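Local coordinates for protein cellulase (Xanthomonas axonopodis pv. citri, PDB 5HOS) that probably hydrolyses internal beta-1,4-glucosidic bonds of cellulose, as an endo-beta-1,4-glucanase of glycoside hydrolase family 5, at residues T178-G183 and R218-R223. Residues are numbered along the deposited sequence; the frame is centred on the assembly and turned at random.
With SO4 (sulfate ion), chain B.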
loop_
_atom_site.group_PDB
_atom_site.type_symbol
_atom_site.label_atom_id
_atom_site.label_comp_id
_atom_site.label_asym_id
_atom_site.label_seq_id
_atom_site.Cartn_x
_atom_site.Cartn_y
_atom_site.Cartn_z
ATOM N N THR A 178 -3.863 12.413 -14.962
ATOM C CA THR A 178 -5.219 12.820 -14.597
ATOM C C THR A 178 -5.260 13.480 -13.222
ATOM O O THR A 178 -5.875 14.528 -13.049
ATOM C CB THR A 178 -6.163 11.605 -14.622
ATOM O OG1 THR A 178 -6.170 11.048 -15.943
ATOM C CG2 THR A 178 -7.573 11.993 -14.221
ATOM N N ILE A 179 -4.591 12.859 -12.255
ATOM C CA ILE A 179 -4.499 13.408 -10.917
ATOM C C ILE A 179 -3.891 14.808 -10.955
ATOM O O ILE A 179 -4.439 15.730 -10.352
ATOM C CB ILE A 179 -3.717 12.480 -9.966
ATOM C CG1 ILE A 179 -4.567 11.237 -9.674
ATOM C CG2 ILE A 179 -3.384 13.182 -8.651
ATOM C CD1 ILE A 179 -3.793 10.078 -9.092
ATOM N N ARG A 180 -2.782 14.960 -11.668
ATOM C CA ARG A 180 -2.093 16.257 -11.733
ATOM C C ARG A 180 -2.892 17.316 -12.463
ATOM O O ARG A 180 -2.813 18.505 -12.114
ATOM C CB ARG A 180 -0.682 16.121 -12.335
ATOM C CG ARG A 180 0.303 15.290 -11.514
ATOM C CD ARG A 180 0.153 15.480 -10.009
ATOM N NE ARG A 180 1.201 14.794 -9.262
ATOM C CZ ARG A 180 1.155 14.550 -7.956
ATOM N NH1 ARG A 180 0.114 14.954 -7.219
ATOM N NH2 ARG A 180 2.152 13.890 -7.378
ATOM N N LYS A 181 -3.686 16.907 -13.445
ATOM C CA LYS A 181 -4.526 17.863 -14.157
ATOM C C LYS A 181 -5.604 18.473 -13.230
ATOM O O LYS A 181 -6.046 19.591 -13.477
ATOM C CB LYS A 181 -5.126 17.245 -15.425
ATOM C CG LYS A 181 -5.530 18.281 -16.459
ATOM C CD LYS A 181 -5.782 17.685 -17.831
ATOM C CE LYS A 181 -5.971 18.798 -18.855
ATOM N NZ LYS A 181 -6.476 18.276 -20.152
ATOM N N THR A 182 -5.975 17.781 -12.140
ATOM C CA THR A 182 -6.895 18.362 -11.142
ATOM C C THR A 182 -6.266 19.472 -10.299
ATOM O O THR A 182 -6.986 20.218 -9.646
ATOM C CB THR A 182 -7.447 17.343 -10.128
ATOM O OG1 THR A 182 -6.402 16.926 -9.235
ATOM C CG2 THR A 182 -8.081 16.143 -10.816
ATOM N N GLY A 183 -4.938 19.549 -10.285
ATOM C CA GLY A 183 -4.198 20.489 -9.441
ATOM C C GLY A 183 -3.753 19.894 -8.116
ATOM O O GLY A 183 -3.012 20.516 -7.374
ATOM N N ARG A 218 6.732 9.062 -15.312
ATOM C CA ARG A 218 6.947 10.467 -15.009
ATOM C C ARG A 218 5.750 11.006 -14.210
ATOM O O ARG A 218 4.648 10.426 -14.209
ATOM C CB ARG A 218 7.156 11.258 -16.302
ATOM C CG ARG A 218 8.399 10.856 -17.095
ATOM C CD ARG A 218 9.715 11.253 -16.421
ATOM N NE ARG A 218 10.895 10.724 -17.129
ATOM C CZ ARG A 218 11.496 9.547 -16.898
ATOM N NH1 ARG A 218 11.068 8.705 -15.956
ATOM N NH2 ARG A 218 12.558 9.203 -17.624
ATOM N N ASP A 219 5.995 12.087 -13.492
ATOM C CA ASP A 219 4.968 12.772 -12.722
ATOM C C ASP A 219 5.088 14.250 -13.062
ATOM O O ASP A 219 6.125 14.839 -12.771
ATOM C CB ASP A 219 5.208 12.557 -11.221
ATOM C CG ASP A 219 4.187 13.266 -10.340
ATOM O OD1 ASP A 219 3.343 14.047 -10.841
ATOM O OD2 ASP A 219 4.238 13.052 -9.106
ATOM N N PRO A 220 4.031 14.859 -13.645
ATOM C CA PRO A 220 4.072 16.318 -13.913
ATOM C C PRO A 220 4.439 17.238 -12.731
ATOM O O PRO A 220 4.946 18.336 -12.972
ATOM C CB PRO A 220 2.654 16.624 -14.404
ATOM C CG PRO A 220 2.222 15.354 -15.063
ATOM C CD PRO A 220 2.820 14.243 -14.225
ATOM N N LEU A 221 4.177 16.818 -11.490
ATOM C CA LEU A 221 4.598 17.575 -10.292
ATOM C C LEU A 221 5.783 16.952 -9.536
ATOM O O LEU A 221 6.211 17.476 -8.521
ATOM C CB LEU A 221 3.415 17.764 -9.327
ATOM C CG LEU A 221 2.167 18.506 -9.825
ATOM C CD1 LEU A 221 1.201 18.744 -8.675
ATOM C CD2 LEU A 221 2.499 19.837 -10.483
ATOM N N ASN A 222 6.322 15.847 -10.033
ATOM C CA ASN A 222 7.464 15.179 -9.421
ATOM C C ASN A 222 7.323 14.930 -7.908
ATOM O O ASN A 222 8.204 15.260 -7.133
ATOM C CB ASN A 222 8.751 15.947 -9.734
ATOM C CG ASN A 222 9.997 15.090 -9.571
ATOM O OD1 ASN A 222 9.930 13.856 -9.562
ATOM N ND2 ASN A 222 11.139 15.739 -9.445
ATOM N N ARG A 223 6.201 14.333 -7.504
ATOM C CA ARG A 223 5.985 13.971 -6.108
ATOM C C ARG A 223 5.332 12.600 -6.019
ATOM O O ARG A 223 4.115 12.477 -5.832
ATOM C CB ARG A 223 5.143 15.013 -5.377
ATOM C CG ARG A 223 5.303 14.879 -3.869
ATOM C CD ARG A 223 4.169 15.506 -3.093
ATOM N NE ARG A 223 4.268 15.186 -1.672
ATOM C CZ ARG A 223 3.390 15.575 -0.748
ATOM N NH1 ARG A 223 2.331 16.315 -1.080
ATOM N NH2 ARG A 223 3.574 15.222 0.519
HETATM S S SO4 B . 7.010 13.368 0.302
HETATM O O1 SO4 B . 6.825 13.553 -1.160
HETATM O O2 SO4 B . 7.681 14.564 0.859
HETATM O O3 SO4 B . 5.699 13.191 0.948
HETATM O O4 SO4 B . 7.876 12.198 0.550
#
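Arg180 sets its CG beside the backbone N, then bends at chi2 (-37°), reaching from the last turn of helix 165-181 to Asp219, whose CG stands opposite its own backbone N (chi1 179°). The two flat groups meet edge to edge, their planes 12° apart. Arginine is long enough to cross and offers two nitrogens side by side: Arg180 NE gives its hydrogen to Asp219 OD1 at 2.8 Å, and Arg180 NH2 gives one to Asp219 OD2, also at 2.8 Å, both almost straight and using syn lone pairs. Aspartate suits because its short carboxylate also organises its own loop: Leu221 N reaches Asp219 OD1 from above the carboxylate plane, closing an Asx turn over a type I beta turn, while Arg223 N binds Asp219 OD2 at 2.8 Å. Proline fits that turn's second position, its ring holding phi near the value needed, and packs Pro220 CD 3.8 Å from Arg180 CG. Apolar Leu221 lays CB over one guanidinium face without competing for its N-H groups. Arg180 NH1 bonds to the carbonyls of Ala184 and Asn186, so in this (beta/alpha)8 barrel the arginine joins a helix end to the loops leading into the next two strands, 188-191 and 224-231. Arg223 NE and NH2 hold a sulfate, probably from the crystallisation liquor. With four donors around it, the buried Asp219 carboxylate is probably kept ionised and fixed in rotation.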